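PDB 3OWA: acyl-CoA dehydrogenase from Bacillus anthracis, which binds flavin-adenine dinucleotide and, as a member of the acyl-CoA dehydrogenase family, probably catalyses the alpha,beta-dehydrogenation of acyl-CoA thioesters. Local coordinates for residues T43-D46 / F47-E51; I260-N263 / I264-G268; K548-L551 / I552-N556. All coordinates share one frame; numbering follows the deposited sequence.

Contact 1: residues T43-D46 / F47-E51; sequences TTED and FIVNE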
loop_
_atom_site.group_PDB
_atom_site.type_symbol
_atom_site.label_atom_id
_atom_site.label_comp_id
_atom_site.label_asym_id
_atom_site.label_seq_id
_atom_site.Cartn_x
_atom_site.Cartn_y
_atom_site.Cartn_z
ATOM N N THR A 43 -27.019 -15.884 -9.868
ATOM C CA THR A 43 -26.759 -17.320 -9.747
ATOM C C THR A 43 -25.376 -17.574 -9.180
ATOM O O THR A 43 -25.219 -18.365 -8.249
ATOM C CB THR A 43 -26.897 -18.016 -11.127
ATOM O OG1 THR A 43 -28.279 -18.081 -11.458
ATOM C CG2 THR A 43 -26.325 -19.470 -11.125
ATOM N N THR A 44 -24.391 -16.870 -9.718
ATOM C CA THR A 44 -23.031 -17.008 -9.236
ATOM C C THR A 44 -22.932 -16.549 -7.791
ATOM O O THR A 44 -22.433 -17.279 -6.944
ATOM C CB THR A 44 -22.028 -16.212 -10.092
ATOM O OG1 THR A 44 -22.228 -16.575 -11.451
ATOM C CG2 THR A 44 -20.593 -16.557 -9.689
ATOM N N GLU A 45 -23.420 -15.335 -7.518
ATOM C CA GLU A 45 -23.419 -14.778 -6.171
ATOM C C GLU A 45 -24.046 -15.714 -5.130
ATOM O O GLU A 45 -23.470 -15.912 -4.061
ATOM C CB GLU A 45 -24.160 -13.424 -6.147
ATOM C CG GLU A 45 -24.147 -12.782 -4.783
ATOM C CD GLU A 45 -24.411 -11.288 -4.853
ATOM O OE1 GLU A 45 -23.528 -10.522 -4.429
ATOM O OE2 GLU A 45 -25.495 -10.901 -5.355
ATOM N N ASP A 46 -25.201 -16.284 -5.444
ATOM C CA ASP A 46 -25.868 -17.227 -4.546
ATOM C C ASP A 46 -25.025 -18.481 -4.308
ATOM O O ASP A 46 -24.900 -18.944 -3.168
ATOM C CB ASP A 46 -27.198 -17.654 -5.134
ATOM C CG ASP A 46 -28.250 -16.531 -5.110
ATOM O OD1 ASP A 46 -28.071 -15.531 -4.369
ATOM O OD2 ASP A 46 -29.264 -16.670 -5.823
ATOM N N PHE A 47 -24.472 -19.040 -5.379
ATOM C CA PHE A 47 -23.524 -20.145 -5.241
ATOM C C PHE A 47 -22.400 -19.784 -4.250
ATOM O O PHE A 47 -22.206 -20.486 -3.268
ATOM C CB PHE A 47 -22.927 -20.581 -6.590
ATOM C CG PHE A 47 -21.810 -21.588 -6.445
ATOM C CD1 PHE A 47 -20.498 -21.229 -6.693
ATOM C CD2 PHE A 47 -22.076 -22.887 -6.011
ATOM C CE1 PHE A 47 -19.453 -22.164 -6.536
ATOM C CE2 PHE A 47 -21.033 -23.836 -5.862
ATOM C CZ PHE A 47 -19.740 -23.460 -6.120
ATOM N N ILE A 48 -21.699 -18.678 -4.499
ATOM C CA ILE A 48 -20.569 -18.252 -3.661
ATOM C C ILE A 48 -20.981 -18.030 -2.179
ATOM O O ILE A 48 -20.377 -18.595 -1.251
ATOM C CB ILE A 48 -19.795 -17.028 -4.270
ATOM C CG1 ILE A 48 -18.708 -17.510 -5.236
ATOM C CG2 ILE A 48 -18.987 -16.330 -3.187
ATOM C CD1 ILE A 48 -19.191 -17.983 -6.534
ATOM N N VAL A 49 -22.078 -17.303 -1.966
ATOM C CA VAL A 49 -22.533 -16.965 -0.632
ATOM C C VAL A 49 -23.101 -18.190 0.096
ATOM O O VAL A 49 -22.768 -18.437 1.255
ATOM C CB VAL A 49 -23.580 -15.793 -0.684
ATOM C CG1 VAL A 49 -24.324 -15.631 0.642
ATOM C CG2 VAL A 49 -22.930 -14.490 -1.066
ATOM N N ASN A 50 -24.012 -18.913 -0.552
ATOM C CA ASN A 50 -24.620 -20.086 0.046
ATOM C C ASN A 50 -23.684 -21.305 0.181
ATOM O O ASN A 50 -23.732 -21.977 1.196
ATOM C CB ASN A 50 -25.905 -20.476 -0.692
ATOM C CG ASN A 50 -26.961 -19.382 -0.627
ATOM O OD1 ASN A 50 -26.942 -18.550 0.274
ATOM N ND2 ASN A 50 -27.900 -19.396 -1.566
ATOM N N GLU A 51 -22.847 -21.590 -0.818
ATOM C CA GLU A 51 -22.069 -22.863 -0.821
ATOM C C GLU A 51 -20.611 -22.701 -0.468
ATOM O O GLU A 51 -20.046 -23.524 0.237
ATOM C CB GLU A 51 -22.185 -23.577 -2.175
ATOM C CG GLU A 51 -23.639 -23.700 -2.677
ATOM C CD GLU A 51 -24.457 -24.643 -1.823
ATOM O OE1 GLU A 51 -24.007 -25.784 -1.625
ATOM O OE2 GLU A 51 -25.566 -24.277 -1.374
#

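Contact 2: residues I260-N263 / I264-G268; sequences IAFN and ILNIG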
loop_
_atom_site.group_PDB
_atom_site.type_symbol
_atom_site.label_atom_id
_atom_site.label_comp_id
_atom_site.label_asym_id
_atom_site.label_seq_id
_atom_site.Cartn_x
_atom_site.Cartn_y
_atom_site.Cartn_z
ATOM N N ILE A 260 0.570 -18.289 -28.289
ATOM C CA ILE A 260 -0.399 -18.715 -27.267
ATOM C C ILE A 260 -0.231 -17.903 -25.968
ATOM O O ILE A 260 -1.226 -17.335 -25.443
ATOM C CB ILE A 260 -0.327 -20.218 -27.016
ATOM C CG1 ILE A 260 -0.553 -20.971 -28.346
ATOM C CG2 ILE A 260 -1.338 -20.655 -25.875
ATOM C CD1 ILE A 260 -0.291 -22.516 -28.238
ATOM N N ALA A 261 1.025 -17.769 -25.509
ATOM C CA ALA A 261 1.308 -17.137 -24.240
ATOM C C ALA A 261 0.874 -15.676 -24.251
ATOM O O ALA A 261 0.340 -15.173 -23.243
ATOM C CB ALA A 261 2.801 -17.253 -23.871
ATOM N N PHE A 262 1.120 -15.002 -25.378
ATOM C CA PHE A 262 0.792 -13.594 -25.501
ATOM C C PHE A 262 -0.728 -13.393 -25.550
ATOM O O PHE A 262 -1.266 -12.474 -24.908
ATOM C CB PHE A 262 1.488 -12.941 -26.715
ATOM C CG PHE A 262 0.715 -11.756 -27.299
ATOM C CD1 PHE A 262 0.839 -10.465 -26.745
ATOM C CD2 PHE A 262 -0.149 -11.933 -28.408
ATOM C CE1 PHE A 262 0.104 -9.355 -27.279
ATOM C CE2 PHE A 262 -0.875 -10.843 -28.948
ATOM C CZ PHE A 262 -0.751 -9.557 -28.370
ATOM N N ASN A 263 -1.420 -14.253 -26.290
ATOM C CA ASN A 263 -2.861 -14.124 -26.399
ATOM C C ASN A 263 -3.572 -14.444 -25.097
ATOM O O ASN A 263 -4.512 -13.735 -24.724
ATOM C CB ASN A 263 -3.414 -14.998 -27.514
ATOM C CG ASN A 263 -3.411 -14.293 -28.841
ATOM O OD1 ASN A 263 -4.295 -13.471 -29.138
ATOM N ND2 ASN A 263 -2.419 -14.604 -29.650
ATOM N N ILE A 264 -3.117 -15.489 -24.409
ATOM C CA ILE A 264 -3.689 -15.874 -23.126
ATOM C C ILE A 264 -3.509 -14.756 -22.055
ATOM O O ILE A 264 -4.414 -14.473 -21.237
ATOM C CB ILE A 264 -3.079 -17.215 -22.658
ATOM C CG1 ILE A 264 -3.452 -18.346 -23.650
ATOM C CG2 ILE A 264 -3.479 -17.568 -21.203
ATOM C CD1 ILE A 264 -4.994 -18.505 -23.958
ATOM N N LEU A 265 -2.345 -14.120 -22.099
ATOM C CA LEU A 265 -1.994 -13.040 -21.195
ATOM C C LEU A 265 -3.009 -11.905 -21.246
ATOM O O LEU A 265 -3.401 -11.390 -20.195
ATOM C CB LEU A 265 -0.643 -12.502 -21.606
ATOM C CG LEU A 265 0.421 -12.144 -20.577
ATOM C CD1 LEU A 265 1.325 -11.091 -21.233
ATOM C CD2 LEU A 265 -0.132 -11.655 -19.221
ATOM N N ASN A 266 -3.449 -11.535 -22.456
ATOM C CA ASN A 266 -4.421 -10.450 -22.622
ATOM C C ASN A 266 -5.700 -10.757 -21.896
ATOM O O ASN A 266 -6.302 -9.880 -21.306
ATOM C CB ASN A 266 -4.787 -10.187 -24.084
ATOM C CG ASN A 266 -3.630 -9.719 -24.915
ATOM O OD1 ASN A 266 -3.485 -10.117 -26.090
ATOM N ND2 ASN A 266 -2.792 -8.885 -24.340
ATOM N N ILE A 267 -6.143 -11.999 -21.996
ATOM C CA ILE A 267 -7.395 -12.419 -21.391
ATOM C C ILE A 267 -7.229 -12.441 -19.879
ATOM O O ILE A 267 -8.072 -11.911 -19.157
ATOM C CB ILE A 267 -7.841 -13.802 -21.938
ATOM C CG1 ILE A 267 -8.213 -13.685 -23.436
ATOM C CG2 ILE A 267 -9.010 -14.339 -21.098
ATOM C CD1 ILE A 267 -8.297 -15.005 -24.185
ATOM N N GLY A 268 -6.116 -12.994 -19.412
ATOM C CA GLY A 268 -5.756 -13.012 -17.971
ATOM C C GLY A 268 -5.748 -11.632 -17.328
ATOM O O GLY A 268 -6.281 -11.436 -16.238
#

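Contact 3: residues K548-L551 / I552-N556; sequences KETL and IAVEN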
loop_
_atom_site.group_PDB
_atom_site.type_symbol
_atom_site.label_atom_id
_atom_site.label_comp_id
_atom_site.label_asym_id
_atom_site.label_seq_id
_atom_site.Cartn_x
_atom_site.Cartn_y
_atom_site.Cartn_z
ATOM N N LYS A 548 4.803 16.933 -16.739
ATOM C CA LYS A 548 5.882 17.822 -16.292
ATOM C C LYS A 548 7.194 17.084 -16.088
ATOM O O LYS A 548 8.226 17.535 -16.579
ATOM C CB LYS A 548 5.530 18.534 -14.974
ATOM C CG LYS A 548 4.570 19.692 -15.128
ATOM C CD LYS A 548 4.525 20.546 -13.853
ATOM C CE LYS A 548 3.273 21.446 -13.841
ATOM N NZ LYS A 548 3.395 22.588 -12.870
ATOM N N GLU A 549 7.152 15.968 -15.351
ATOM C CA GLU A 549 8.354 15.162 -15.103
ATOM C C GLU A 549 8.970 14.664 -16.407
ATOM O O GLU A 549 10.192 14.680 -16.576
ATOM C CB GLU A 549 8.076 13.953 -14.169
ATOM C CG GLU A 549 9.371 13.176 -13.836
ATOM C CD GLU A 549 9.165 11.986 -12.886
ATOM O OE1 GLU A 549 8.557 10.976 -13.286
ATOM O OE2 GLU A 549 9.637 12.050 -11.732
ATOM N N THR A 550 8.121 14.232 -17.332
ATOM C CA THR A 550 8.612 13.774 -18.630
ATOM C C THR A 550 9.199 14.915 -19.480
ATOM O O THR A 550 10.224 14.723 -20.118
ATOM C CB THR A 550 7.543 13.044 -19.401
ATOM O OG1 THR A 550 7.039 11.977 -18.587
ATOM C CG2 THR A 550 8.133 12.456 -20.674
ATOM N N LEU A 551 8.553 16.084 -19.489
ATOM C CA LEU A 551 9.070 17.245 -20.260
ATOM C C LEU A 551 10.437 17.702 -19.748
ATOM O O LEU A 551 11.346 17.964 -20.524
ATOM C CB LEU A 551 8.062 18.420 -20.281
ATOM C CG LEU A 551 6.783 18.225 -21.112
ATOM C CD1 LEU A 551 5.772 19.382 -20.941
ATOM C CD2 LEU A 551 7.130 18.043 -22.576
ATOM N N ILE A 552 10.580 17.765 -18.431
ATOM C CA ILE A 552 11.826 18.126 -17.793
ATOM C C ILE A 552 12.954 17.117 -18.058
ATOM O O ILE A 552 14.127 17.487 -18.069
ATOM C CB ILE A 552 11.633 18.302 -16.271
ATOM C CG1 ILE A 552 10.675 19.467 -15.979
ATOM C CG2 ILE A 552 12.963 18.516 -15.573
ATOM C CD1 ILE A 552 10.150 19.468 -14.529
ATOM N N ALA A 553 12.603 15.846 -18.237
ATOM C CA ALA A 553 13.608 14.824 -18.489
ATOM C C ALA A 553 14.002 14.808 -19.966
ATOM O O ALA A 553 15.024 14.235 -20.344
ATOM C CB ALA A 553 13.080 13.457 -18.086
ATOM N N VAL A 554 13.177 15.428 -20.795
ATOM C CA VAL A 554 13.319 15.284 -22.240
ATOM C C VAL A 554 13.861 16.529 -22.929
ATOM O O VAL A 554 14.455 16.431 -23.995
ATOM C CB VAL A 554 12.000 14.777 -22.849
ATOM C CG1 VAL A 554 11.817 15.222 -24.264
ATOM C CG2 VAL A 554 11.939 13.248 -22.730
ATOM N N GLU A 555 13.692 17.689 -22.296
ATOM C CA GLU A 555 14.127 18.962 -22.868
ATOM C C GLU A 555 14.710 19.892 -21.811
ATOM O O GLU A 555 14.574 19.627 -20.609
ATOM C CB GLU A 555 12.951 19.626 -23.569
ATOM C CG GLU A 555 12.686 19.047 -24.961
ATOM C CD GLU A 555 11.213 19.094 -25.370
ATOM O OE1 GLU A 555 10.384 19.673 -24.623
ATOM O OE2 GLU A 555 10.890 18.538 -26.445
ATOM N N ASN A 556 15.360 20.975 -22.254
ATOM C CA ASN A 556 15.903 21.984 -21.328
ATOM C C ASN A 556 15.938 23.432 -21.859
ATOM O O ASN A 556 15.691 23.684 -23.046
ATOM C CB ASN A 556 17.280 21.560 -20.794
ATOM C CG ASN A 556 18.265 21.247 -21.899
ATOM O OD1 ASN A 556 18.735 22.138 -22.604
ATOM N ND2 ASN A 556 18.594 19.971 -22.046
#

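Contact 1: residues T43-D46 / F47-E51
Within the alpha-helix of residues 35-52, an early helix of the N-terminal acyl-CoA dehydrogenase domain, T44 meets I48 one turn further on, a plain case of i to i+4 packing. The two side chains lie alongside each other and point the same way, with T44 CG2 3.7 Å from I48 CD1. The first torsion of T44 (chi1 -52°) sets this methyl opposite the backbone N, while the hydroxyl sits beside that N and hydrogen-bonds back to the carbonyl of I40, so the residue shows its apolar branch to I48. I48 CD1 also folds back over the backbone, to 3.3 Å from T44 O. T44 O accepts I48 N at 2.9 Å in a nearly straight bond. Its neighbours V49 N to E45 O and F47 N to T43 O continue the same pattern.

On another side of the helix the side chains of D46 and N50 only brush, D46 CB lying 4.0 Å from N50 ND2. The bond between these residues is made by the backbone, N50 N donating to D46 O at 2.8 Å. The carboxylate of D46 is engaged in a salt bridge with K42. A wider pi-type turn begins at I48, yet the i to i+4 bond of E51 N to F47 O persists.

T44, F47 and I48 are buried against helix 95-105, helix 64-76 and the loop residues L77, L79 and R107, whereas N50 and E51 are exposed: the two-faced pattern of an amphipathic helix in an alpha-helical domain.

Contact 2: residues I260-N263 / I264-G268
Along helix 257-293, I260 O receives I264 N almost head-on at 2.8 Å and A261 O takes L265 N at 3.1 Å, but the next amide, N266 N, makes weak bonds to both F262 O and N263 O. Two i to i+4 side-chain meetings accompany this backbone. I260 and I264 run side by side in the same direction, their branches meeting at 3.8 Å between I260 CG2 and I264 CG1. I264 CG1, placed beside its own backbone N (chi1 -63°), also comes to 3.0 Å from I260 O.

F262 and N266 meet quite differently. The amide of N266 stands nearly upright on the F262 ring, the two planes 87° apart, and sets OD1 over one face, displaced toward the rim, with N266 OD1 3.6 Å from F262 CZ. This is van der Waals contact of an oxygen with a ring face, and no hydrogen bond joins the two side chains.

N263 turns its ND2 back to the carbonyl of I259. The helix runs past the cofactor, the side chain of L265 coming to about 8 Å from a bound FAD; I260 and A261 rest on Y199 of strand 195-202, A261 and I264 on Y151 of strand 149-152, while N263 and I267 touch both helix 348-355 and helix 124-129.

Contact 3: residues K548-L551 / I552-N556
L551 and E555 extend side by side and point the same way toward the C-terminal end of helix 526-554, shortly before helix 557-571. In each, CG lies beside the residue's own backbone N (chi1 -70° for L551, -80° for E555). They touch loosely, L551 CD2 lying 4.2 Å from E555 OE1. The chain of E555 bends at its second torsion, and OE1 is buried here without a polar partner in the model, a setting that might raise the pKa of the acid.

I552 is laid instead against the preceding turn. Its CG1 comes to 3.2 Å from K548 O, the same oxygen that accepts I552 N in an ordinary helical bond. V554 rests on T550: V554 CB is 3.3 Å from T550 O, and the CG2 methyls of T550 and V554 approach to 4.4 Å.

The oxygen that ties this end together is L551 O, which holds two amides from different directions. E555 N lies 3.0 Å from L551 O, nearly along the C=O axis, whereas V554 N, 3.1 Å from L551 O, stands above the carbonyl plane. The converse holds at A553, whose single N-H is divided between E549 O and, weakly, T550 O.

L551 packs on L564 and L567 of helix 557-571 and on L477 of helix 458-482, E555 on M563 and L477. T550 and V554 meet I492 of helix 490-520. T550 OG1 hydrogen-bonds to H546 O and also to N495 ND2, which E549 OE1 shares. E549, I552 and A553 pack on V578, P575 and I579 of the second subunit.

Overall arrangement
Each contact lies within a single alpha-helix, a different one each time, and they differ through their surroundings. All are partly buried; contact 2 lies nearest the chain centre, about 12 Å from it to its own centre, against 23 Å for contact 1 and 30 Å for contact 3. Contacts 1 and 3 sit on opposite sides of that centre, their centres about 52 Å apart, and no two contacts touch. In contact 1 one helix face is buried among helices and loops. Contact 2 alone of the three meets both strands and helices, and has an aromatic-amide pair. Contact 3, toward a helix end, trades regular bonding for a shared carbonyl and adds packing against the other subunit.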